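Coiled-coil quantitatively-enriched protein 1 (Schizosaccharomyces pombe, PDB 7CUJ) acts as a molecular adaptor that links telomeres to the meiotic centrosome and is required for telomere length regulation and chromosome segregation. Local coordinates at residues T186-I191 and S206-L211; F125-F130 and D190-M195; I221-S226 and L307-S312; R54-S59 and N235-V240; Q108-N113 and K287-W292. All coordinates share one frame; numbering follows the deposited sequence.

In the fold
The chain is one folded part of a longer protein, built on a parallel six-stranded sheet flanked by helices. Contact 1 joins the neighbouring strands 184-188 and 208-213. Contact 2, its centre about 10 Å away, shares Asp-190 and Ile-191 with it and ties the end of strand 121-126 to the start of helix 191-200. Contacts 3 and 4 lie about 14 Å apart, centre to centre, and meet through helices 217-223 and 232-243. Contact 5 packs helices 102-112 and 275-294, about 32 Å from contact 4, centre to centre. Contacts 1 and 2 are nested within the loop closed by contact 4, whereas contacts 3, 4 and 5 interlace along the chain, binding distant regions into one body.

Contact 1 (T186-I191 and S206-L211); sequences TIFYDI and SLVLRL
Leu-211 places its CD1 methyl 3.9 Å from CG2 of Ile-187, while CD2 lies near the Tyr-189 ring. Beside them CG1 of Ile-187 meets CB of Leu-209, so branched aliphatic residues line this face of the sheet. An alanine at Leu-211 would probably leave Ile-187 CG2 without its methyl neighbours and open a gap beside Tyr-189. Thr-186, Phe-188, Val-208 and Arg-210 occupy the opposite face. Val-208 CG1 stands anti to its own backbone N (chi1 168°), a position at the edge of the Phe-188 ring, 3.7 Å from CE2. Beyond the strand, Ile-191 CD1 rests 3.5 Å from Arg-210 NH1; the guanidinium charge is met by Asp-13 in a salt bridge and by the ring of Tyr-194. Beneath the side chains runs a parallel ladder. Leu-207 O accepts from Thr-186 N at 2.7 Å, Thr-186 O from Leu-209 N at 2.7 Å, Leu-209 O from Phe-188 N at 2.8 Å, and Phe-188 O from Leu-211 N at 3.0 Å. At one end OG1 of Thr-186 and OG of Ser-206 share a hydrogen bond; at the other a water donates to Phe-188 O and Leu-211 O. Strands 121-126 and 11-16 flank the pair, which helix 191-200 connects as a beta-alpha-beta unit. Backbone groups are thus paired within a buried sheet: their hydrogen bonds fix the register, the Leu-211 face is aliphatic, and the Arg-210 face meets helices 191-200 and 217-223.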
# COMPACT_ATOMS: atom_id res chain seq x y z
N THR A 186 13.33 37.69 -12.84
CA THR A 186 13.53 36.25 -12.66
C THR A 186 12.20 35.55 -12.38
O THR A 186 11.46 35.93 -11.48
CB THR A 186 14.54 35.95 -11.54
OG1 THR A 186 15.71 36.73 -11.78
CG2 THR A 186 14.92 34.49 -11.46
N ILE A 187 11.92 34.49 -13.16
CA ILE A 187 10.74 33.67 -12.99
C ILE A 187 11.17 32.23 -12.69
O ILE A 187 11.99 31.66 -13.40
CB ILE A 187 9.83 33.72 -14.24
CG1 ILE A 187 9.47 35.15 -14.64
CG2 ILE A 187 8.58 32.87 -14.03
CD1 ILE A 187 9.07 35.30 -16.09
N PHE A 188 10.59 31.66 -11.63
CA PHE A 188 10.74 30.25 -11.34
C PHE A 188 9.50 29.52 -11.84
O PHE A 188 8.40 29.73 -11.32
CB PHE A 188 11.00 30.02 -9.86
CG PHE A 188 12.39 30.43 -9.44
CD1 PHE A 188 13.44 29.53 -9.48
CD2 PHE A 188 12.66 31.74 -9.07
CE1 PHE A 188 14.72 29.91 -9.12
CE2 PHE A 188 13.95 32.13 -8.72
CZ PHE A 188 14.97 31.21 -8.74
N TYR A 189 9.69 28.67 -12.86
CA TYR A 189 8.60 27.90 -13.43
C TYR A 189 8.03 26.97 -12.36
O TYR A 189 6.82 26.72 -12.33
CB TYR A 189 9.04 27.14 -14.68
CG TYR A 189 7.96 26.31 -15.32
CD1 TYR A 189 7.13 26.84 -16.29
CD2 TYR A 189 7.75 24.99 -14.94
CE1 TYR A 189 6.12 26.09 -16.88
CE2 TYR A 189 6.75 24.22 -15.51
CZ TYR A 189 5.93 24.77 -16.48
OH TYR A 189 4.95 24.02 -17.05
N ASP A 190 8.90 26.47 -11.48
CA ASP A 190 8.53 25.46 -10.50
C ASP A 190 9.36 25.64 -9.23
O ASP A 190 10.45 26.21 -9.26
CB ASP A 190 8.66 24.04 -11.07
CG ASP A 190 10.06 23.70 -11.53
OD1 ASP A 190 10.92 23.45 -10.66
OD2 ASP A 190 10.29 23.72 -12.76
N ILE A 191 8.82 25.13 -8.11
CA ILE A 191 9.39 25.30 -6.79
C ILE A 191 10.65 24.46 -6.65
O ILE A 191 11.58 24.87 -5.96
CB ILE A 191 8.34 24.99 -5.70
CG1 ILE A 191 7.38 26.17 -5.48
CG2 ILE A 191 8.98 24.55 -4.39
CD1 ILE A 191 8.05 27.45 -5.02
N SER A 206 17.42 40.60 -7.75
CA SER A 206 16.50 40.91 -8.83
C SER A 206 15.07 40.55 -8.42
O SER A 206 14.86 39.90 -7.40
CB SER A 206 16.90 40.22 -10.11
OG SER A 206 16.71 38.81 -10.02
N LEU A 207 14.11 41.00 -9.24
CA LEU A 207 12.71 40.65 -9.09
C LEU A 207 12.54 39.14 -9.30
O LEU A 207 12.95 38.61 -10.33
CB LEU A 207 11.90 41.45 -10.13
CG LEU A 207 10.40 41.17 -10.17
CD1 LEU A 207 9.69 41.84 -8.99
CD2 LEU A 207 9.80 41.65 -11.48
N VAL A 208 11.95 38.47 -8.31
CA VAL A 208 11.73 37.03 -8.36
C VAL A 208 10.22 36.76 -8.35
O VAL A 208 9.52 37.09 -7.40
CB VAL A 208 12.44 36.30 -7.20
CG1 VAL A 208 11.99 34.85 -7.08
CG2 VAL A 208 13.95 36.37 -7.34
N LEU A 209 9.75 36.14 -9.44
CA LEU A 209 8.38 35.67 -9.57
C LEU A 209 8.39 34.15 -9.45
O LEU A 209 9.24 33.48 -10.03
CB LEU A 209 7.86 36.09 -10.95
CG LEU A 209 7.08 37.41 -11.01
CD1 LEU A 209 7.76 38.52 -10.22
CD2 LEU A 209 6.87 37.84 -12.46
N ARG A 210 7.43 33.60 -8.69
CA ARG A 210 7.29 32.16 -8.54
C ARG A 210 5.92 31.73 -9.06
O ARG A 210 4.89 32.22 -8.60
CB ARG A 210 7.46 31.74 -7.08
CG ARG A 210 8.86 31.96 -6.53
CD ARG A 210 9.06 31.21 -5.22
NE ARG A 210 8.20 31.70 -4.15
CZ ARG A 210 8.06 31.11 -2.97
NH1 ARG A 210 8.72 30.00 -2.70
NH2 ARG A 210 7.25 31.64 -2.06
N LEU A 211 5.94 30.82 -10.04
CA LEU A 211 4.73 30.15 -10.51
C LEU A 211 4.48 28.96 -9.59
O LEU A 211 5.27 28.01 -9.56
CB LEU A 211 4.95 29.70 -11.96
CG LEU A 211 4.72 30.74 -13.07
CD1 LEU A 211 5.06 32.15 -12.62
CD2 LEU A 211 5.48 30.37 -14.33
O HOH W 1 7.87 28.29 -8.53

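Contact 2 (F125-F130 and D190-M195); sequences FISNQF and DIEAYM
The carboxylate of Asp-190 is met by Ser-127 and Ala-193 from opposite faces at OD1, and by Ser-127 again at OD2. Ser-127 OG donates to OD1 of Asp-190 over 2.7 Å, coming from above the carboxylate plane and 41° out of it. Ala-193 N reaches the same OD1 from the other face, nearly in line with the C-O bond and also at 2.7 Å. OD2 of Asp-190 accepts from Ser-127 N through its syn lone pair in a nearly straight bond of 3.1 Å. The side chains of Ile-126 and Asp-190 cross at about a right angle, with Ile-126 CG1 3.6 Å from OD2 of Asp-190. The first torsion of the aspartate (chi1 60°) puts CG between the backbone N and the carbonyl carbon, from where the carboxylate meets all three donors. A leucine in place of Asp-190 would probably leave both donors of Ser-127 and the N-H of Ala-193 without their acceptor. Small residues suit the close approach of Ser-127 and Ala-193, whose CB atoms are 4.0 Å apart. The acidic end of Glu-192 turns to Lys-65 in a salt bridge, and Lys-65 also donates to Ser-127 O. Asp-190 is the N-cap of helix 191-200, and its cap is extended here to the turn that leaves strand 121-126, a junction at the C-terminal ends of adjacent strands in a parallel alpha/beta fold.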
# COMPACT_ATOMS: atom_id res chain seq x y z
N PHE A 125 13.69 29.93 -14.70
CA PHE A 125 14.29 28.69 -14.24
C PHE A 125 13.25 27.58 -14.25
O PHE A 125 12.11 27.78 -13.82
CB PHE A 125 14.93 28.87 -12.86
CG PHE A 125 16.26 29.58 -12.89
CD1 PHE A 125 16.32 30.97 -12.88
CD2 PHE A 125 17.45 28.87 -12.92
CE1 PHE A 125 17.55 31.62 -12.91
CE2 PHE A 125 18.67 29.52 -12.94
CZ PHE A 125 18.72 30.90 -12.94
N ILE A 126 13.65 26.41 -14.75
CA ILE A 126 12.79 25.25 -14.85
C ILE A 126 13.64 24.00 -14.61
O ILE A 126 14.75 23.90 -15.13
CB ILE A 126 12.04 25.23 -16.20
CG1 ILE A 126 10.96 24.15 -16.27
CG2 ILE A 126 13.01 25.14 -17.37
CD1 ILE A 126 9.98 24.33 -17.42
N SER A 127 13.11 23.06 -13.82
CA SER A 127 13.91 21.93 -13.35
C SER A 127 13.63 20.68 -14.18
O SER A 127 13.46 19.60 -13.63
CB SER A 127 13.68 21.69 -11.87
OG SER A 127 12.34 21.32 -11.62
N ASN A 128 13.62 20.84 -15.51
CA ASN A 128 13.33 19.76 -16.43
C ASN A 128 13.80 20.14 -17.83
O ASN A 128 13.39 21.16 -18.37
CB ASN A 128 11.84 19.41 -16.44
CG ASN A 128 11.55 18.12 -17.16
OD1 ASN A 128 11.27 18.12 -18.36
ND2 ASN A 128 11.64 17.00 -16.45
N GLN A 129 14.66 19.29 -18.42
CA GLN A 129 15.28 19.58 -19.70
C GLN A 129 14.24 19.56 -20.81
O GLN A 129 14.19 20.49 -21.62
CB GLN A 129 16.44 18.61 -19.98
CG GLN A 129 17.20 18.92 -21.27
CD GLN A 129 17.86 20.28 -21.25
OE1 GLN A 129 18.75 20.54 -20.44
NE2 GLN A 129 17.43 21.15 -22.14
N PHE A 130 13.41 18.51 -20.84
CA PHE A 130 12.42 18.35 -21.89
C PHE A 130 11.49 19.57 -21.94
O PHE A 130 11.24 20.10 -23.02
CB PHE A 130 11.63 17.05 -21.71
CG PHE A 130 10.40 16.97 -22.57
CD1 PHE A 130 10.50 16.82 -23.95
CD2 PHE A 130 9.13 17.10 -22.02
CE1 PHE A 130 9.37 16.77 -24.75
CE2 PHE A 130 8.00 17.05 -22.82
CZ PHE A 130 8.12 16.89 -24.18
N ASP A 190 8.90 26.47 -11.48
CA ASP A 190 8.53 25.46 -10.50
C ASP A 190 9.36 25.64 -9.23
O ASP A 190 10.45 26.21 -9.26
CB ASP A 190 8.66 24.04 -11.07
CG ASP A 190 10.06 23.70 -11.53
OD1 ASP A 190 10.92 23.45 -10.66
OD2 ASP A 190 10.29 23.72 -12.76
N ILE A 191 8.82 25.13 -8.11
CA ILE A 191 9.39 25.30 -6.79
C ILE A 191 10.65 24.46 -6.65
O ILE A 191 11.58 24.87 -5.96
CB ILE A 191 8.34 24.99 -5.70
CG1 ILE A 191 7.38 26.17 -5.48
CG2 ILE A 191 8.98 24.55 -4.39
CD1 ILE A 191 8.05 27.45 -5.02
N GLU A 192 10.68 23.29 -7.31
CA GLU A 192 11.88 22.45 -7.32
C GLU A 192 13.08 23.28 -7.77
O GLU A 192 14.14 23.23 -7.15
CB GLU A 192 11.68 21.21 -8.18
CG GLU A 192 12.81 20.20 -8.06
CD GLU A 192 12.70 18.95 -8.92
OE1 GLU A 192 11.59 18.38 -9.01
OE2 GLU A 192 13.73 18.54 -9.50
N ALA A 193 12.89 24.06 -8.85
CA ALA A 193 13.93 24.93 -9.38
C ALA A 193 14.29 26.00 -8.35
O ALA A 193 15.46 26.35 -8.22
CB ALA A 193 13.49 25.55 -10.68
N TYR A 194 13.29 26.51 -7.63
CA TYR A 194 13.53 27.49 -6.58
C TYR A 194 14.38 26.87 -5.48
O TYR A 194 15.41 27.43 -5.11
CB TYR A 194 12.23 28.10 -6.06
CG TYR A 194 12.45 29.20 -5.05
CD1 TYR A 194 12.71 30.50 -5.45
CD2 TYR A 194 12.42 28.93 -3.69
CE1 TYR A 194 12.93 31.51 -4.52
CE2 TYR A 194 12.64 29.93 -2.75
CZ TYR A 194 12.89 31.22 -3.17
OH TYR A 194 13.11 32.21 -2.25
N MET A 195 13.94 25.72 -4.96
CA MET A 195 14.65 24.99 -3.92
C MET A 195 16.12 24.84 -4.31
O MET A 195 17.01 25.15 -3.52
CB MET A 195 14.07 23.59 -3.71
CG MET A 195 12.63 23.57 -3.21
SD MET A 195 12.44 24.16 -1.51
CE MET A 195 12.04 25.88 -1.80

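Contact 3 (I221-S226 and L307-S312); sequences IKCFQS and LMDLAS
Cys-223, in the last turn of helix 217-223, faces the extended run 307-309, its CA 6.2 Å from that of Asp-309; Phe-224 then leaves helical geometry. The thiol carries the contact. Set anti to the carbonyl carbon (chi1 -69°), SG of Cys-223 lies 3.5 Å from Leu-310 N, a weak hydrogen bond with an angle of 142° at the hydrogen, and 4.0 Å from CB of the same leucine. A cysteine suits this place because sulfur is at once a poor acceptor and an apolar surface. Asp-309 OD1 accepts from Ala-311 N at 3.1 Å, an Asx turn that leads into the 3-10 segment. One turn back along the helix, His-219 NE2 is hydrogen-bonded to Met-308 O, a second hold on the tail. Lys-222 uses only its aliphatic part here, CG touching Leu-307 CD1 at 3.8 Å. At the far end the Phe-224 ring brings CZ 3.9 Å from CA of Ala-311, while other atoms of the ring pack on Asn-235 and Val-239 of helix 232-243.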
# COMPACT_ATOMS: atom_id res chain seq x y z
N ILE A 221 4.99 23.34 0.08
CA ILE A 221 6.37 23.73 0.34
C ILE A 221 6.42 25.21 0.72
O ILE A 221 7.14 25.59 1.64
CB ILE A 221 7.28 23.38 -0.86
CG1 ILE A 221 7.51 21.87 -0.96
CG2 ILE A 221 8.60 24.14 -0.78
CD1 ILE A 221 7.97 21.40 -2.32
N LYS A 222 5.62 26.03 0.03
CA LYS A 222 5.54 27.46 0.28
C LYS A 222 5.14 27.73 1.74
O LYS A 222 5.76 28.56 2.40
CB LYS A 222 4.67 28.16 -0.77
CG LYS A 222 3.73 29.25 -0.27
CD LYS A 222 4.41 30.55 0.11
CE LYS A 222 3.60 31.36 1.10
NZ LYS A 222 4.32 32.59 1.53
N CYS A 223 4.12 27.00 2.22
CA CYS A 223 3.50 27.28 3.51
C CYS A 223 4.36 26.76 4.67
O CYS A 223 4.14 27.16 5.81
CB CYS A 223 2.11 26.68 3.60
SG CYS A 223 0.90 27.50 2.54
N PHE A 224 5.32 25.87 4.38
CA PHE A 224 6.16 25.30 5.42
C PHE A 224 7.64 25.61 5.15
O PHE A 224 8.51 25.04 5.79
CB PHE A 224 5.88 23.80 5.60
CG PHE A 224 4.49 23.50 6.10
CD1 PHE A 224 3.45 23.29 5.21
CD2 PHE A 224 4.22 23.43 7.46
CE1 PHE A 224 2.16 23.02 5.67
CE2 PHE A 224 2.94 23.16 7.92
CZ PHE A 224 1.91 22.96 7.02
N GLN A 225 7.89 26.53 4.21
CA GLN A 225 9.22 27.04 3.94
C GLN A 225 9.85 27.55 5.24
O GLN A 225 11.02 27.31 5.50
CB GLN A 225 9.15 28.21 2.96
CG GLN A 225 9.32 27.82 1.50
CD GLN A 225 9.40 29.04 0.61
OE1 GLN A 225 8.63 29.98 0.75
NE2 GLN A 225 10.34 29.01 -0.32
N SER A 226 9.03 28.24 6.04
CA SER A 226 9.44 28.95 7.24
C SER A 226 10.15 28.02 8.24
O SER A 226 10.93 28.49 9.07
CB SER A 226 8.26 29.63 7.88
OG SER A 226 7.14 28.76 7.93
N LEU A 307 -0.79 33.40 -1.65
CA LEU A 307 -1.32 32.05 -1.57
C LEU A 307 -1.94 31.84 -0.20
O LEU A 307 -1.37 32.28 0.80
CB LEU A 307 -0.19 31.05 -1.83
CG LEU A 307 0.35 31.03 -3.26
CD1 LEU A 307 1.72 30.37 -3.29
CD2 LEU A 307 -0.61 30.32 -4.19
N MET A 308 -3.11 31.19 -0.16
CA MET A 308 -3.81 30.96 1.10
C MET A 308 -2.99 30.02 1.97
O MET A 308 -2.31 29.13 1.46
CB MET A 308 -5.23 30.43 0.90
CG MET A 308 -5.31 29.07 0.23
SD MET A 308 -7.03 28.48 0.14
CE MET A 308 -7.72 29.63 -1.05
N ASP A 309 -3.03 30.24 3.29
CA ASP A 309 -2.19 29.53 4.24
C ASP A 309 -2.80 28.16 4.53
O ASP A 309 -4.00 28.06 4.78
CB ASP A 309 -2.00 30.34 5.52
CG ASP A 309 -0.90 29.82 6.44
OD1 ASP A 309 -0.30 28.77 6.11
OD2 ASP A 309 -0.64 30.47 7.47
N LEU A 310 -1.96 27.12 4.52
CA LEU A 310 -2.42 25.75 4.68
C LEU A 310 -1.90 25.15 5.99
O LEU A 310 -1.93 23.94 6.16
CB LEU A 310 -1.94 24.91 3.49
CG LEU A 310 -2.41 25.36 2.10
CD1 LEU A 310 -1.72 24.55 1.02
CD2 LEU A 310 -3.92 25.26 1.97
N ALA A 311 -1.44 26.01 6.91
CA ALA A 311 -0.81 25.58 8.15
C ALA A 311 -1.78 24.81 9.03
O ALA A 311 -1.36 23.96 9.81
CB ALA A 311 -0.22 26.77 8.87
N SER A 312 -3.08 25.11 8.90
CA SER A 312 -4.12 24.45 9.68
C SER A 312 -4.28 22.99 9.25
O SER A 312 -4.80 22.17 10.01
CB SER A 312 -5.43 25.19 9.59
OG SER A 312 -5.94 25.18 8.26

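Contact 4 (R54-S59 and N235-V240); sequences RLFIQS and NIVGVV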
# COMPACT_ATOMS: atom_id res chain seq x y z
N ARG A 54 10.32 10.18 -0.97
CA ARG A 54 11.04 11.08 -1.86
C ARG A 54 10.54 10.90 -3.30
O ARG A 54 10.49 11.86 -4.05
CB ARG A 54 12.56 10.92 -1.73
CG ARG A 54 13.13 11.61 -0.49
CD ARG A 54 14.64 11.78 -0.51
NE ARG A 54 15.36 10.53 -0.73
CZ ARG A 54 15.64 9.63 0.21
NH1 ARG A 54 15.26 9.83 1.46
NH2 ARG A 54 16.30 8.53 -0.11
N LEU A 55 10.17 9.66 -3.65
CA LEU A 55 9.62 9.39 -4.97
C LEU A 55 8.23 10.00 -5.10
O LEU A 55 7.87 10.50 -6.17
CB LEU A 55 9.61 7.87 -5.22
CG LEU A 55 9.02 7.43 -6.56
CD1 LEU A 55 9.86 7.91 -7.74
CD2 LEU A 55 8.83 5.91 -6.60
N PHE A 56 7.46 9.96 -4.01
CA PHE A 56 6.15 10.60 -3.96
C PHE A 56 6.30 12.10 -4.22
O PHE A 56 5.57 12.67 -5.02
CB PHE A 56 5.46 10.38 -2.61
CG PHE A 56 4.23 11.23 -2.43
CD1 PHE A 56 3.03 10.88 -3.04
CD2 PHE A 56 4.27 12.40 -1.68
CE1 PHE A 56 1.90 11.68 -2.90
CE2 PHE A 56 3.14 13.19 -1.54
CZ PHE A 56 1.96 12.83 -2.15
N ILE A 57 7.26 12.72 -3.52
CA ILE A 57 7.50 14.14 -3.62
C ILE A 57 7.92 14.50 -5.05
O ILE A 57 7.43 15.48 -5.60
CB ILE A 57 8.50 14.62 -2.55
CG1 ILE A 57 7.84 14.60 -1.16
CG2 ILE A 57 9.07 15.99 -2.89
CD1 ILE A 57 8.83 14.62 -0.01
N GLN A 58 8.80 13.67 -5.64
CA GLN A 58 9.31 13.91 -6.98
C GLN A 58 8.16 13.88 -7.98
O GLN A 58 8.04 14.78 -8.82
CB GLN A 58 10.40 12.91 -7.35
CG GLN A 58 11.09 13.21 -8.68
CD GLN A 58 11.73 14.58 -8.69
OE1 GLN A 58 12.66 14.86 -7.93
NE2 GLN A 58 11.24 15.45 -9.56
N SER A 59 7.30 12.86 -7.87
CA SER A 59 6.15 12.67 -8.74
C SER A 59 5.20 13.86 -8.64
O SER A 59 4.61 14.26 -9.65
CB SER A 59 5.43 11.39 -8.39
OG SER A 59 6.31 10.29 -8.43
N ASN A 235 4.76 17.37 6.94
CA ASN A 235 3.70 18.35 6.79
C ASN A 235 3.31 18.55 5.33
O ASN A 235 2.13 18.59 5.01
CB ASN A 235 4.01 19.66 7.52
CG ASN A 235 3.84 19.55 9.02
OD1 ASN A 235 2.89 18.93 9.50
ND2 ASN A 235 4.76 20.14 9.77
N ILE A 236 4.31 18.68 4.44
CA ILE A 236 4.05 18.93 3.03
C ILE A 236 3.39 17.71 2.39
O ILE A 236 2.59 17.87 1.46
CB ILE A 236 5.30 19.40 2.25
CG1 ILE A 236 6.38 18.32 2.14
CG2 ILE A 236 5.85 20.70 2.83
CD1 ILE A 236 7.52 18.67 1.21
N VAL A 237 3.71 16.51 2.88
CA VAL A 237 3.10 15.28 2.39
C VAL A 237 1.66 15.21 2.90
O VAL A 237 0.74 14.94 2.13
CB VAL A 237 3.90 14.03 2.79
CG1 VAL A 237 3.12 12.75 2.50
CG2 VAL A 237 5.25 13.98 2.11
N GLY A 238 1.49 15.48 4.20
CA GLY A 238 0.19 15.42 4.85
C GLY A 238 -0.83 16.35 4.19
O GLY A 238 -1.95 15.93 3.90
N VAL A 239 -0.41 17.60 3.94
CA VAL A 239 -1.27 18.62 3.38
C VAL A 239 -1.69 18.20 1.98
O VAL A 239 -2.87 18.24 1.64
CB VAL A 239 -0.59 20.01 3.40
CG1 VAL A 239 -1.32 21.03 2.54
CG2 VAL A 239 -0.42 20.55 4.82
N VAL A 240 -0.71 17.79 1.17
CA VAL A 240 -0.95 17.36 -0.19
C VAL A 240 -1.88 16.15 -0.18
O VAL A 240 -2.84 16.11 -0.95
CB VAL A 240 0.37 17.10 -0.94
CG1 VAL A 240 0.22 16.11 -2.08
CG2 VAL A 240 0.99 18.39 -1.45
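Leu-55 O, in the helical turn that carries Phe-56 and Ile-57, which meet Val-237, is gripped twice by Ser-59. The serine's OG donates at 2.8 Å and its N at 3.0 Å to Leu-55 O, arriving from opposite faces of the carbonyl plane. This satisfies a hydroxyl in a buried place without a partner across the contact, which is wholly apolar. Phe-56 carries much of it. Its CG is anti to the backbone N (chi1 169°), and the ring is met at its edge by Val-240 CG1, 3.7 Å from CZ. Val-237 CG1 approaches the same ring obliquely, 4.1 Å from CE2. Ile-57 adds its far methyl, CD1, which lies 4.2 Å from Val-237 CG2 and near the CD1 end of Ile-236. The Phe-56 ring and the Ile-57 chain bridge to the valines and Ile-236, and the segment axes stay 11.2 Å apart, crossing at 58°. Around this core, Phe-33 meets the Phe-56 ring edge-to-face. Helices 20-32, 34-41 and 217-223 complete the bundle with Leu-29, Ile-37 and Ile-217, while on helix 47-65 Leu-55 and Ser-59 pack against apolar side chains of another protein chain.

Contact 5 (Q108-N113 and K287-W292); sequences QELFKN and KNVATW
Leu-110 reaches Ala-290 and Val-289 with one methyl. Its CG is anti to the backbone N (chi1 -178°), and the second torsion (69°) then sets CD1 3.9 Å from CB of Ala-290 and 4.0 Å from CG1 of Val-289. Alanine suits the place: with only a methyl to accommodate, the CA atoms of Leu-110 and Ala-290 come within 5.8 Å. Asn-113 holds the polar side. Its CG lies beside its own backbone N (chi1 -74°), and the amide turns back along the helix, where ND2 donates to Glu-109 O at 3.1 Å. Asn-113 N reaches that same carbonyl from the opposite face, so two donors of Asn-113 grip it. The amide also lies across Lys-287, Asn-113 ND2 being 3.4 Å from Lys-287 CG in a contact that is not a hydrogen bond; the lysine chain is extended beyond CG, and its CE passes 4.0 Å from the same ND2 of Asn-113. Farther out, Lys-294 donates to Asn-113 O. Phe-111 meets the ring of Phe-122 on strand 121-126, and Val-289 touches Leu-209 on strand 208-213, which makes this the packing of two neighbouring helices over one face of a parallel alpha/beta sheet.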
# COMPACT_ATOMS: atom_id res chain seq x y z
N GLN A 108 2.37 32.64 -21.94
CA GLN A 108 1.90 33.06 -23.25
C GLN A 108 1.20 34.41 -23.14
O GLN A 108 1.52 35.34 -23.87
CB GLN A 108 0.95 32.02 -23.84
CG GLN A 108 0.56 32.28 -25.28
CD GLN A 108 -0.80 31.70 -25.62
OE1 GLN A 108 -1.83 32.23 -25.22
NE2 GLN A 108 -0.80 30.61 -26.36
N GLU A 109 0.24 34.49 -22.20
CA GLU A 109 -0.64 35.64 -22.07
C GLU A 109 0.12 36.83 -21.47
O GLU A 109 -0.29 37.97 -21.66
CB GLU A 109 -1.87 35.30 -21.22
CG GLU A 109 -2.80 34.28 -21.87
CD GLU A 109 -3.55 34.73 -23.12
OE1 GLU A 109 -3.70 35.95 -23.32
OE2 GLU A 109 -3.99 33.84 -23.88
N LEU A 110 1.22 36.55 -20.76
CA LEU A 110 2.03 37.60 -20.17
C LEU A 110 2.67 38.43 -21.29
O LEU A 110 2.54 39.65 -21.30
CB LEU A 110 3.09 37.00 -19.25
CG LEU A 110 3.99 38.01 -18.52
CD1 LEU A 110 3.20 38.80 -17.48
CD2 LEU A 110 5.17 37.31 -17.87
N PHE A 111 3.35 37.75 -22.22
CA PHE A 111 4.08 38.41 -23.29
C PHE A 111 3.11 38.98 -24.32
O PHE A 111 3.42 39.97 -24.98
CB PHE A 111 5.11 37.46 -23.91
CG PHE A 111 6.29 37.18 -23.02
CD1 PHE A 111 7.28 38.13 -22.81
CD2 PHE A 111 6.42 35.95 -22.38
CE1 PHE A 111 8.36 37.87 -21.98
CE2 PHE A 111 7.51 35.69 -21.55
CZ PHE A 111 8.47 36.65 -21.35
N LYS A 112 1.93 38.35 -24.44
CA LYS A 112 0.87 38.79 -25.33
C LYS A 112 0.41 40.20 -24.94
O LYS A 112 0.10 41.01 -25.81
CB LYS A 112 -0.31 37.81 -25.23
CG LYS A 112 -1.18 37.69 -26.47
CD LYS A 112 -2.20 36.57 -26.35
CE LYS A 112 -2.63 36.00 -27.68
NZ LYS A 112 -3.30 34.69 -27.52
N ASN A 113 0.39 40.47 -23.63
CA ASN A 113 -0.10 41.72 -23.08
C ASN A 113 1.07 42.62 -22.66
O ASN A 113 0.84 43.71 -22.15
CB ASN A 113 -1.06 41.50 -21.91
CG ASN A 113 -2.42 41.00 -22.34
OD1 ASN A 113 -3.15 41.70 -23.05
ND2 ASN A 113 -2.78 39.80 -21.92
N LYS A 287 -2.67 39.51 -17.29
CA LYS A 287 -2.88 40.91 -17.64
C LYS A 287 -2.40 41.80 -16.49
O LYS A 287 -1.69 42.78 -16.72
CB LYS A 287 -4.35 41.17 -17.97
CG LYS A 287 -4.79 40.68 -19.34
CD LYS A 287 -6.29 40.69 -19.55
CE LYS A 287 -6.68 40.18 -20.92
NZ LYS A 287 -8.15 40.18 -21.12
N ASN A 288 -2.77 41.42 -15.26
CA ASN A 288 -2.48 42.18 -14.06
C ASN A 288 -0.97 42.28 -13.83
O ASN A 288 -0.48 43.35 -13.47
CB ASN A 288 -3.16 41.58 -12.82
CG ASN A 288 -4.56 42.11 -12.60
OD1 ASN A 288 -4.84 42.73 -11.58
ND2 ASN A 288 -5.45 41.88 -13.55
N VAL A 289 -0.26 41.16 -14.01
CA VAL A 289 1.17 41.09 -13.74
C VAL A 289 1.91 41.91 -14.80
O VAL A 289 2.85 42.63 -14.48
CB VAL A 289 1.68 39.64 -13.66
CG1 VAL A 289 3.20 39.55 -13.60
CG2 VAL A 289 1.07 38.89 -12.49
N ALA A 290 1.47 41.79 -16.06
CA ALA A 290 2.07 42.53 -17.16
C ALA A 290 1.94 44.02 -16.90
O ALA A 290 2.94 44.74 -16.86
CB ALA A 290 1.42 42.12 -18.47
N THR A 291 0.69 44.46 -16.69
CA THR A 291 0.37 45.84 -16.33
C THR A 291 1.28 46.30 -15.20
O THR A 291 1.81 47.40 -15.24
CB THR A 291 -1.11 45.97 -15.95
OG1 THR A 291 -1.89 45.45 -17.03
CG2 THR A 291 -1.53 47.39 -15.64
N TRP A 292 1.47 45.42 -14.21
CA TRP A 292 2.26 45.73 -13.03
C TRP A 292 3.73 45.96 -13.40
O TRP A 292 4.36 46.88 -12.87
CB TRP A 292 2.11 44.63 -11.98
CG TRP A 292 2.92 44.88 -10.75
CD1 TRP A 292 2.64 45.77 -9.75
CD2 TRP A 292 4.17 44.26 -10.40
NE1 TRP A 292 3.62 45.74 -8.80
CE2 TRP A 292 4.57 44.82 -9.16
CE3 TRP A 292 4.98 43.29 -10.99
CZ2 TRP A 292 5.75 44.44 -8.52
CZ3 TRP A 292 6.15 42.91 -10.35
CH2 TRP A 292 6.52 43.48 -9.13